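Local atomic coordinates of p-nitrophenyl phosphatase (Pho2) (Archaeoglobus fulgidus, PDB entry 3QGM), a protein that probably hydrolyses phosphate esters as a phosphatase of the haloacid dehalogenase superfamily, and binds a calcium ion. Residues A[84-94]-A[109-120]; A[74-83]-A[185-196]. One frame throughout, in Å; residues are numbered along the deposited sequence.

Contact 1. Residues A[84-94]-A[109-120]; sequences IAREKPNAKVF and GLEIVDYDEAEY
V93 N bonds to E111 O at 2.8 Å on one flank of strand 92-94, and F94 N to Y120 O on the other. Toward E111-V113 the ladder is completed by A91 O with E111 N and V93 O with V113 N. On the Y120 flank, K92 O accepts two hydrogen bonds, from Y120 N and E119 N. The E111 side is the beta-alpha-beta crossover of strand 92-95, helix 99-107 and strand 111-112; the chain then crosses to the other flank of 92-95, where strand 120-123 is again parallel.

Side chains extend the polar network. E119 OE2 takes K92 N at 2.8 Å, met from above the carboxylate plane, and a water joins the same oxygen to N90 O; the E119 carboxylate also faces K88 NZ in a salt bridge whose exact geometry is doubtful. ND2 of N90 reaches G109 O within the plane of its own amide, 3.1 Å away and at 175°. G109 is the C-prime residue of the Schellman motif closing helix 99-107.

Carbon packing gathers on the face of I84, L110, V93 and Y120. The I84 branch pointing away from the backbone N, CG2, is the one over the Y120 ring, 3.7 Å from its centroid, while A91 CB approaches that ring obliquely. L110 CD1 and CD2 fork between I84 and A91. On the opposite face, Y115 CB lies over the F94 ring, 3.8 Å from its centroid, a CH-pi contact, with V113 O at the ring edge.

Beyond the Y120 ring, the hydroxyl donates to E87 OE1 in a very short bond of 2.4 Å. E87 OE2 pairs with R146, which would favour the carboxylate as an anion, and so as an acceptor for the Y120 hydroxyl, consistent with the direction of that bond.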
loop_
_atom_site.group_PDB
_atom_site.type_symbol
_atom_site.label_atom_id
_atom_site.label_comp_id
_atom_site.label_asym_id
_atom_site.label_seq_id
_atom_site.Cartn_x
_atom_site.Cartn_y
_atom_site.Cartn_z
ATOM N N ILE A 84 22.901 8.584 0.707
ATOM C CA ILE A 84 22.982 8.454 -0.725
ATOM C C ILE A 84 24.227 9.139 -1.311
ATOM O O ILE A 84 24.910 8.594 -2.185
ATOM C CB ILE A 84 21.694 8.972 -1.369
ATOM C CG1 ILE A 84 20.518 8.132 -0.831
ATOM C CG2 ILE A 84 21.811 8.916 -2.873
ATOM C CD1 ILE A 84 19.092 8.506 -1.320
ATOM N N ALA A 85 24.453 10.355 -0.854
ATOM C CA ALA A 85 25.509 11.220 -1.354
ATOM C C ALA A 85 26.891 10.577 -1.147
ATOM O O ALA A 85 27.791 10.674 -2.017
ATOM C CB ALA A 85 25.424 12.536 -0.626
ATOM N N ARG A 86 27.067 9.948 0.013
ATOM C CA ARG A 86 28.300 9.206 0.306
ATOM C C ARG A 86 28.481 8.038 -0.631
ATOM O O ARG A 86 29.563 7.782 -1.122
ATOM C CB ARG A 86 28.277 8.684 1.717
ATOM C CG ARG A 86 28.498 9.776 2.666
ATOM C CD ARG A 86 28.312 9.295 4.027
ATOM N NE ARG A 86 28.160 10.402 4.950
ATOM C CZ ARG A 86 27.747 10.248 6.197
ATOM N NH1 ARG A 86 27.424 9.036 6.647
ATOM N NH2 ARG A 86 27.655 11.304 6.991
ATOM N N GLU A 87 27.384 7.332 -0.868
ATOM C CA GLU A 87 27.388 6.223 -1.780
ATOM C C GLU A 87 27.661 6.657 -3.216
ATOM O O GLU A 87 28.334 5.965 -3.953
ATOM C CB GLU A 87 26.001 5.548 -1.740
ATOM C CG GLU A 87 26.067 4.125 -1.495
ATOM C CD GLU A 87 24.702 3.478 -1.441
ATOM O OE1 GLU A 87 23.822 3.778 -2.272
ATOM O OE2 GLU A 87 24.557 2.631 -0.562
ATOM N N LYS A 88 27.056 7.768 -3.625
ATOM C CA LYS A 88 27.131 8.212 -5.001
ATOM C C LYS A 88 26.990 9.708 -5.110
ATOM O O LYS A 88 25.881 10.245 -5.221
ATOM C CB LYS A 88 26.129 7.497 -5.911
ATOM C CG LYS A 88 26.299 7.932 -7.350
ATOM C CD LYS A 88 26.107 6.862 -8.400
ATOM C CE LYS A 88 26.288 7.523 -9.776
ATOM N NZ LYS A 88 25.868 6.644 -10.918
ATOM N N PRO A 89 28.134 10.401 -5.056
ATOM C CA PRO A 89 28.128 11.844 -5.135
ATOM C C PRO A 89 27.343 12.328 -6.325
ATOM O O PRO A 89 27.475 11.785 -7.414
ATOM C CB PRO A 89 29.606 12.194 -5.263
ATOM C CG PRO A 89 30.297 11.052 -4.489
ATOM C CD PRO A 89 29.503 9.843 -4.898
ATOM N N ASN A 90 26.496 13.333 -6.082
ATOM C CA ASN A 90 25.624 13.918 -7.099
ATOM C C ASN A 90 24.718 12.917 -7.754
ATOM O O ASN A 90 24.371 13.087 -8.907
ATOM C CB ASN A 90 26.436 14.651 -8.174
ATOM C CG ASN A 90 27.552 15.477 -7.585
ATOM O OD1 ASN A 90 28.712 15.306 -7.960
ATOM N ND2 ASN A 90 27.218 16.376 -6.639
ATOM N N ALA A 91 24.301 11.893 -7.039
ATOM C CA ALA A 91 23.368 10.919 -7.627
ATOM C C ALA A 91 22.060 11.603 -8.058
ATOM O O ALA A 91 21.643 12.601 -7.449
ATOM C CB ALA A 91 23.091 9.760 -6.662
ATOM N N LYS A 92 21.466 11.073 -9.121
ATOM C CA LYS A 92 20.178 11.528 -9.643
ATOM C C LYS A 92 19.087 10.735 -8.892
ATOM O O LYS A 92 19.086 9.501 -8.886
ATOM C CB LYS A 92 20.047 11.267 -11.156
ATOM C CG LYS A 92 21.016 12.010 -12.091
ATOM C CD LYS A 92 20.654 11.603 -13.566
ATOM C CE LYS A 92 21.609 12.147 -14.583
ATOM N NZ LYS A 92 22.969 12.018 -14.040
ATOM N N VAL A 93 18.201 11.465 -8.238
ATOM C CA VAL A 93 17.202 10.925 -7.359
ATOM C C VAL A 93 15.792 11.388 -7.756
ATOM O O VAL A 93 15.593 12.520 -8.244
ATOM C CB VAL A 93 17.487 11.309 -5.868
ATOM C CG1 VAL A 93 18.894 10.931 -5.459
ATOM C CG2 VAL A 93 17.281 12.803 -5.607
ATOM N N PHE A 94 14.831 10.488 -7.552
ATOM C CA PHE A 94 13.397 10.775 -7.611
ATOM C C PHE A 94 12.834 10.397 -6.246
ATOM O O PHE A 94 13.157 9.327 -5.689
ATOM C CB PHE A 94 12.719 9.995 -8.723
ATOM C CG PHE A 94 11.219 10.026 -8.638
ATOM C CD1 PHE A 94 10.515 11.098 -9.127
ATOM C CD2 PHE A 94 10.539 9.028 -7.990
ATOM C CE1 PHE A 94 9.148 11.150 -9.025
ATOM C CE2 PHE A 94 9.175 9.074 -7.855
ATOM C CZ PHE A 94 8.472 10.155 -8.379
ATOM N N GLY A 109 23.850 17.731 -2.155
ATOM C CA GLY A 109 24.487 17.729 -3.499
ATOM C C GLY A 109 23.812 16.795 -4.513
ATOM O O GLY A 109 24.310 16.628 -5.615
ATOM N N LEU A 110 22.681 16.179 -4.146
ATOM C CA LEU A 110 21.986 15.281 -5.078
ATOM C C LEU A 110 21.190 16.061 -6.133
ATOM O O LEU A 110 20.837 17.209 -5.936
ATOM C CB LEU A 110 21.087 14.292 -4.341
ATOM C CG LEU A 110 21.831 13.466 -3.267
ATOM C CD1 LEU A 110 20.900 12.666 -2.318
ATOM C CD2 LEU A 110 22.961 12.585 -3.898
ATOM N N GLU A 111 20.899 15.415 -7.249
ATOM C CA GLU A 111 20.174 16.043 -8.343
ATOM C C GLU A 111 18.783 15.435 -8.461
ATOM O O GLU A 111 18.662 14.222 -8.680
ATOM C CB GLU A 111 20.941 15.812 -9.650
ATOM C CG GLU A 111 20.290 16.429 -10.891
ATOM C CD GLU A 111 21.046 16.158 -12.207
ATOM O OE1 GLU A 111 22.147 15.571 -12.184
ATOM O OE2 GLU A 111 20.512 16.514 -13.278
ATOM N N ILE A 112 17.750 16.272 -8.359
ATOM C CA ILE A 112 16.375 15.831 -8.413
ATOM C C ILE A 112 15.912 15.698 -9.850
ATOM O O ILE A 112 15.887 16.679 -10.601
ATOM C CB ILE A 112 15.420 16.761 -7.662
ATOM C CG1 ILE A 112 15.928 17.083 -6.245
ATOM C CG2 ILE A 112 13.988 16.134 -7.565
ATOM C CD1 ILE A 112 16.027 15.880 -5.355
ATOM N N VAL A 113 15.543 14.483 -10.262
ATOM C CA VAL A 113 15.157 14.264 -11.642
ATOM C C VAL A 113 13.814 13.534 -11.750
ATOM O O VAL A 113 13.190 13.144 -10.740
ATOM C CB VAL A 113 16.276 13.483 -12.383
ATOM C CG1 VAL A 113 17.584 14.315 -12.359
ATOM C CG2 VAL A 113 16.500 12.098 -11.737
ATOM N N ASP A 114 13.382 13.326 -12.985
ATOM C CA ASP A 114 12.142 12.605 -13.244
ATOM C C ASP A 114 12.354 11.149 -12.888
ATOM O O ASP A 114 13.482 10.673 -12.834
ATOM C CB ASP A 114 11.750 12.725 -14.718
ATOM C CG ASP A 114 11.546 14.148 -15.152
ATOM O OD1 ASP A 114 11.349 15.020 -14.278
ATOM O OD2 ASP A 114 11.577 14.408 -16.367
ATOM N N TYR A 115 11.251 10.444 -12.641
ATOM C CA TYR A 115 11.283 9.062 -12.181
ATOM C C TYR A 115 12.004 8.132 -13.152
ATOM O O TYR A 115 12.660 7.199 -12.720
ATOM C CB TYR A 115 9.852 8.538 -11.916
ATOM C CG TYR A 115 9.015 8.270 -13.163
ATOM C CD1 TYR A 115 8.207 9.264 -13.736
ATOM C CD2 TYR A 115 9.063 7.045 -13.795
ATOM C CE1 TYR A 115 7.436 8.998 -14.898
ATOM C CE2 TYR A 115 8.320 6.793 -14.941
ATOM C CZ TYR A 115 7.509 7.758 -15.475
ATOM O OH TYR A 115 6.809 7.455 -16.606
ATOM N N ASP A 116 11.938 8.421 -14.450
ATOM C CA ASP A 116 12.570 7.602 -15.480
ATOM C C ASP A 116 14.039 7.920 -15.704
ATOM O O ASP A 116 14.691 7.241 -16.467
ATOM C CB ASP A 116 11.785 7.693 -16.826
ATOM C CG ASP A 116 11.566 9.165 -17.309
ATOM O OD1 ASP A 116 12.025 10.090 -16.616
ATOM O OD2 ASP A 116 10.929 9.392 -18.367
ATOM N N GLU A 117 14.563 8.957 -15.059
ATOM C CA GLU A 117 15.990 9.278 -15.167
ATOM C C GLU A 117 16.716 8.923 -13.887
ATOM O O GLU A 117 17.927 8.849 -13.885
ATOM C CB GLU A 117 16.185 10.787 -15.416
ATOM C CG GLU A 117 15.634 11.286 -16.765
ATOM C CD GLU A 117 15.396 12.820 -16.832
ATOM O OE1 GLU A 117 15.321 13.531 -15.780
ATOM O OE2 GLU A 117 15.255 13.309 -17.974
ATOM N N ALA A 118 15.973 8.722 -12.795
ATOM C CA ALA A 118 16.583 8.517 -11.482
ATOM C C ALA A 118 17.483 7.299 -11.412
ATOM O O ALA A 118 17.149 6.272 -11.984
ATOM C CB ALA A 118 15.483 8.388 -10.412
ATOM N N GLU A 119 18.591 7.405 -10.682
ATOM C CA GLU A 119 19.338 6.243 -10.216
ATOM C C GLU A 119 18.859 5.762 -8.839
ATOM O O GLU A 119 19.121 4.634 -8.469
ATOM C CB GLU A 119 20.829 6.539 -10.084
ATOM C CG GLU A 119 21.373 7.577 -11.049
ATOM C CD GLU A 119 22.734 8.088 -10.579
ATOM O OE1 GLU A 119 23.509 7.219 -10.094
ATOM O OE2 GLU A 119 22.997 9.316 -10.658
ATOM N N TYR A 120 18.218 6.639 -8.064
ATOM C CA TYR A 120 17.690 6.271 -6.757
ATOM C C TYR A 120 16.217 6.643 -6.660
ATOM O O TYR A 120 15.811 7.756 -7.063
ATOM C CB TYR A 120 18.432 6.990 -5.629
ATOM C CG TYR A 120 19.829 6.473 -5.285
ATOM C CD1 TYR A 120 20.917 6.730 -6.118
ATOM C CD2 TYR A 120 20.052 5.714 -4.115
ATOM C CE1 TYR A 120 22.199 6.229 -5.804
ATOM C CE2 TYR A 120 21.331 5.208 -3.804
ATOM C CZ TYR A 120 22.387 5.491 -4.653
ATOM O OH TYR A 120 23.626 5.046 -4.328
HETATM O O HOH W 1 24.828 10.981 -11.046
#

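Contact 2. Residues A[74-83]-A[185-196]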
loop_
_atom_site.group_PDB
_atom_site.type_symbol
_atom_site.label_atom_id
_atom_site.label_comp_id
_atom_site.label_asym_id
_atom_site.label_seq_id
_atom_site.Cartn_x
_atom_site.Cartn_y
_atom_site.Cartn_z
ATOM N N LEU A 74 20.043 14.388 14.310
ATOM C CA LEU A 74 20.061 13.445 13.212
ATOM C C LEU A 74 18.620 13.094 12.877
ATOM O O LEU A 74 17.962 12.328 13.623
ATOM C CB LEU A 74 20.869 12.182 13.578
ATOM C CG LEU A 74 21.221 11.165 12.462
ATOM C CD1 LEU A 74 22.015 11.793 11.296
ATOM C CD2 LEU A 74 21.967 10.029 13.051
ATOM N N VAL A 75 18.129 13.646 11.766
ATOM C CA VAL A 75 16.759 13.402 11.330
ATOM C C VAL A 75 16.791 12.615 10.008
ATOM O O VAL A 75 17.763 12.680 9.245
ATOM C CB VAL A 75 15.952 14.727 11.234
ATOM C CG1 VAL A 75 16.547 15.694 10.132
ATOM C CG2 VAL A 75 14.427 14.422 11.056
ATOM N N ALA A 76 15.750 11.809 9.805
ATOM C CA ALA A 76 15.751 10.826 8.757
ATOM C C ALA A 76 15.901 11.483 7.402
ATOM O O ALA A 76 16.481 10.908 6.523
ATOM C CB ALA A 76 14.434 9.949 8.813
ATOM N N THR A 77 15.365 12.679 7.221
ATOM C CA THR A 77 15.473 13.334 5.924
ATOM C C THR A 77 16.960 13.591 5.610
ATOM O O THR A 77 17.493 13.195 4.552
ATOM C CB THR A 77 14.730 14.676 5.898
ATOM O OG1 THR A 77 15.159 15.480 7.001
ATOM C CG2 THR A 77 13.151 14.469 5.941
ATOM N N TYR A 78 17.646 14.188 6.579
ATOM C CA TYR A 78 19.114 14.437 6.418
ATOM C C TYR A 78 19.908 13.113 6.334
ATOM O O TYR A 78 20.855 12.982 5.524
ATOM C CB TYR A 78 19.582 15.311 7.587
ATOM C CG TYR A 78 21.064 15.480 7.789
ATOM C CD1 TYR A 78 21.720 16.537 7.195
ATOM C CD2 TYR A 78 21.809 14.603 8.596
ATOM C CE1 TYR A 78 23.071 16.760 7.373
ATOM C CE2 TYR A 78 23.231 14.795 8.772
ATOM C CZ TYR A 78 23.824 15.894 8.142
ATOM O OH TYR A 78 25.164 16.202 8.252
ATOM N N ALA A 79 19.541 12.123 7.165
ATOM C CA ALA A 79 20.341 10.920 7.250
ATOM C C ALA A 79 20.252 10.277 5.877
ATOM O O ALA A 79 21.254 9.780 5.343
ATOM C CB ALA A 79 19.847 9.949 8.389
ATOM N N THR A 80 19.054 10.317 5.286
ATOM C CA THR A 80 18.805 9.583 4.062
ATOM C C THR A 80 19.591 10.197 2.911
ATOM O O THR A 80 20.210 9.468 2.109
ATOM C CB THR A 80 17.295 9.568 3.717
ATOM O OG1 THR A 80 16.597 8.794 4.706
ATOM C CG2 THR A 80 17.076 9.004 2.304
ATOM N N ALA A 81 19.567 11.539 2.856
ATOM C CA ALA A 81 20.263 12.326 1.819
ATOM C C ALA A 81 21.770 12.106 1.887
ATOM O O ALA A 81 22.398 11.771 0.886
ATOM C CB ALA A 81 19.919 13.855 1.935
ATOM N N ARG A 82 22.346 12.205 3.079
ATOM C CA ARG A 82 23.789 11.969 3.242
ATOM C C ARG A 82 24.226 10.514 2.976
ATOM O O ARG A 82 25.288 10.289 2.398
ATOM C CB ARG A 82 24.233 12.381 4.648
ATOM C CG ARG A 82 23.983 13.831 4.937
ATOM C CD ARG A 82 24.779 14.818 4.118
ATOM N NE ARG A 82 24.144 16.146 4.219
ATOM C CZ ARG A 82 24.733 17.316 3.973
ATOM N NH1 ARG A 82 26.040 17.382 3.630
ATOM N NH2 ARG A 82 24.015 18.442 4.110
ATOM N N PHE A 83 23.409 9.546 3.375
ATOM C CA PHE A 83 23.642 8.154 3.015
ATOM C C PHE A 83 23.795 7.995 1.477
ATOM O O PHE A 83 24.694 7.351 0.984
ATOM C CB PHE A 83 22.504 7.256 3.576
ATOM C CG PHE A 83 22.664 5.811 3.232
ATOM C CD1 PHE A 83 23.304 4.943 4.103
ATOM C CD2 PHE A 83 22.245 5.329 2.000
ATOM C CE1 PHE A 83 23.517 3.586 3.739
ATOM C CE2 PHE A 83 22.426 4.002 1.636
ATOM C CZ PHE A 83 23.080 3.129 2.498
ATOM N N VAL A 185 16.437 3.776 6.326
ATOM C CA VAL A 185 17.364 4.615 7.103
ATOM C C VAL A 185 16.939 4.724 8.568
ATOM O O VAL A 185 17.765 4.480 9.474
ATOM C CB VAL A 185 17.525 5.978 6.435
ATOM C CG1 VAL A 185 18.499 6.907 7.217
ATOM C CG2 VAL A 185 18.002 5.746 5.005
ATOM N N GLY A 186 15.659 5.028 8.805
ATOM C CA GLY A 186 15.178 5.438 10.130
ATOM C C GLY A 186 15.126 4.299 11.136
ATOM O O GLY A 186 15.261 3.132 10.767
ATOM N N LYS A 187 14.878 4.636 12.396
ATOM C CA LYS A 187 14.663 3.640 13.434
ATOM C C LYS A 187 13.525 2.673 13.104
ATOM O O LYS A 187 12.451 3.118 12.691
ATOM C CB LYS A 187 14.372 4.315 14.779
ATOM C CG LYS A 187 15.563 5.217 15.321
ATOM C CD LYS A 187 15.135 5.961 16.582
ATOM C CE LYS A 187 14.135 7.065 16.312
ATOM N NZ LYS A 187 13.715 7.707 17.583
ATOM N N PRO A 188 13.727 1.359 13.369
ATOM C CA PRO A 188 14.889 0.791 14.110
ATOM C C PRO A 188 16.116 0.390 13.282
ATOM O O PRO A 188 17.052 -0.249 13.811
ATOM C CB PRO A 188 14.284 -0.433 14.801
ATOM C CG PRO A 188 13.241 -0.908 13.824
ATOM C CD PRO A 188 12.633 0.380 13.253
ATOM N N SER A 189 16.152 0.790 12.015
ATOM C CA SER A 189 17.302 0.466 11.202
ATOM C C SER A 189 18.652 0.854 11.843
ATOM O O SER A 189 18.758 1.868 12.547
ATOM C CB SER A 189 17.210 1.110 9.862
ATOM O OG SER A 189 18.315 0.731 9.105
ATOM N N GLU A 190 19.675 0.025 11.607
ATOM C CA GLU A 190 21.027 0.290 12.118
ATOM C C GLU A 190 21.670 1.415 11.356
ATOM O O GLU A 190 22.616 2.035 11.831
ATOM C CB GLU A 190 21.934 -0.958 11.988
ATOM C CG GLU A 190 21.555 -2.058 12.936
ATOM C CD GLU A 190 20.843 -3.229 12.257
ATOM O OE1 GLU A 190 19.927 -2.981 11.415
ATOM O OE2 GLU A 190 21.195 -4.398 12.584
ATOM N N VAL A 191 21.168 1.687 10.159
ATOM C CA VAL A 191 21.711 2.782 9.372
ATOM C C VAL A 191 21.724 4.123 10.154
ATOM O O VAL A 191 22.798 4.691 10.349
ATOM C CB VAL A 191 21.010 2.883 7.990
ATOM C CG1 VAL A 191 21.588 4.006 7.227
ATOM C CG2 VAL A 191 21.196 1.552 7.208
ATOM N N ILE A 192 20.571 4.647 10.603
ATOM C CA ILE A 192 20.590 5.933 11.337
ATOM C C ILE A 192 21.348 5.807 12.686
ATOM O O ILE A 192 22.119 6.724 13.081
ATOM C CB ILE A 192 19.182 6.533 11.503
ATOM C CG1 ILE A 192 19.262 7.990 11.966
ATOM C CG2 ILE A 192 18.339 5.679 12.436
ATOM C CD1 ILE A 192 17.958 8.742 11.794
HETATM N N MSE A 193 21.242 4.642 13.303
HETATM C CA MSE A 193 21.869 4.389 14.587
HETATM C C MSE A 193 23.429 4.382 14.550
HETATM O O MSE A 193 24.084 4.971 15.427
HETATM C CB MSE A 193 21.290 3.089 15.191
HETATM C CG MSE A 193 19.768 3.223 15.449
HETATM SE SE MSE A 193 19.186 4.762 16.549
HETATM C CE MSE A 193 19.755 4.200 18.340
ATOM N N ARG A 194 24.007 3.752 13.529
ATOM C CA ARG A 194 25.439 3.743 13.363
ATOM C C ARG A 194 25.917 5.138 12.971
ATOM O O ARG A 194 27.016 5.544 13.361
ATOM C CB ARG A 194 25.889 2.648 12.376
ATOM C CG ARG A 194 25.522 1.256 12.936
ATOM C CD ARG A 194 26.208 0.029 12.282
ATOM N NE ARG A 194 25.656 -1.221 12.843
ATOM C CZ ARG A 194 25.896 -1.683 14.077
ATOM N NH1 ARG A 194 25.304 -2.806 14.482
ATOM N NH2 ARG A 194 26.727 -1.040 14.922
ATOM N N GLU A 195 25.081 5.908 12.270
ATOM C CA GLU A 195 25.476 7.282 11.979
ATOM C C GLU A 195 25.557 8.077 13.281
ATOM O O GLU A 195 26.466 8.899 13.443
ATOM C CB GLU A 195 24.563 7.978 10.970
ATOM C CG GLU A 195 24.913 9.455 10.699
ATOM C CD GLU A 195 26.240 9.658 9.950
ATOM O OE1 GLU A 195 26.883 8.658 9.561
ATOM O OE2 GLU A 195 26.639 10.820 9.743
ATOM N N ALA A 196 24.613 7.837 14.187
ATOM C CA ALA A 196 24.553 8.589 15.438
ATOM C C ALA A 196 25.758 8.278 16.344
ATOM O O ALA A 196 26.332 9.188 16.958
ATOM C CB ALA A 196 23.244 8.329 16.188
#
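L74 fills the groove beside helix 190-196 with its two methyl branches. CD2 lies 3.6 Å from I192 CG1 and 3.8 Å from A196 CB, and CD1 rests on E195 CG at 3.8 Å; with CG placed opposite the backbone N (chi1 -169°), the leucine slides past I192 in the reverse direction. I192 in turn sends CD1 to A79 CB. That small methyl also receives V185 CG1 at 3.5 Å, and in the first turn of helix 190-196 V191 CG1 meets F83 CD1 at 3.7 Å, the two side chains crossing at about a right angle.

The helices themselves stand almost perpendicular, 89° between segments whose axes come within 10.6 Å. L74 lies in 73-75, one of the two edge strands within the chain of the six-stranded parallel sheet of this HAD-type fold, whose strand 10-14 carries the metal ligand D14, so the packing joins an edge of that sheet to helix 190-200.

Polar groups serve each segment separately. T80 OG1 donates to A76 O at 2.8 Å, on the opposite face of that carbonyl from T80 N, while V185 CG2 touches the hydroxyl oxygen. S189 OG, the N-cap of helix 190-196, accepts from V191 N.

In the fold
Contacts 1 and 2 lie on successive parts of one helix, 76-87, their centres about 17 Å apart. Contact 2 uses its start, next to the six-stranded sheet, and contact 1 its end, against the five-stranded sheet containing strands 92-95 and 120-123. Along the chain, contact 1 is nested inside the loop that contact 2 closes. They also touch directly: R86 NH2 forms a salt bridge with E195 OE2 (3.0 Å), and L110 CD1 packs on A81 O. Helix 76-87 is thus a connector between the two sheets, of which the six-stranded one carries the calcium ligands D14, D16 and D212 at or near its strand ends.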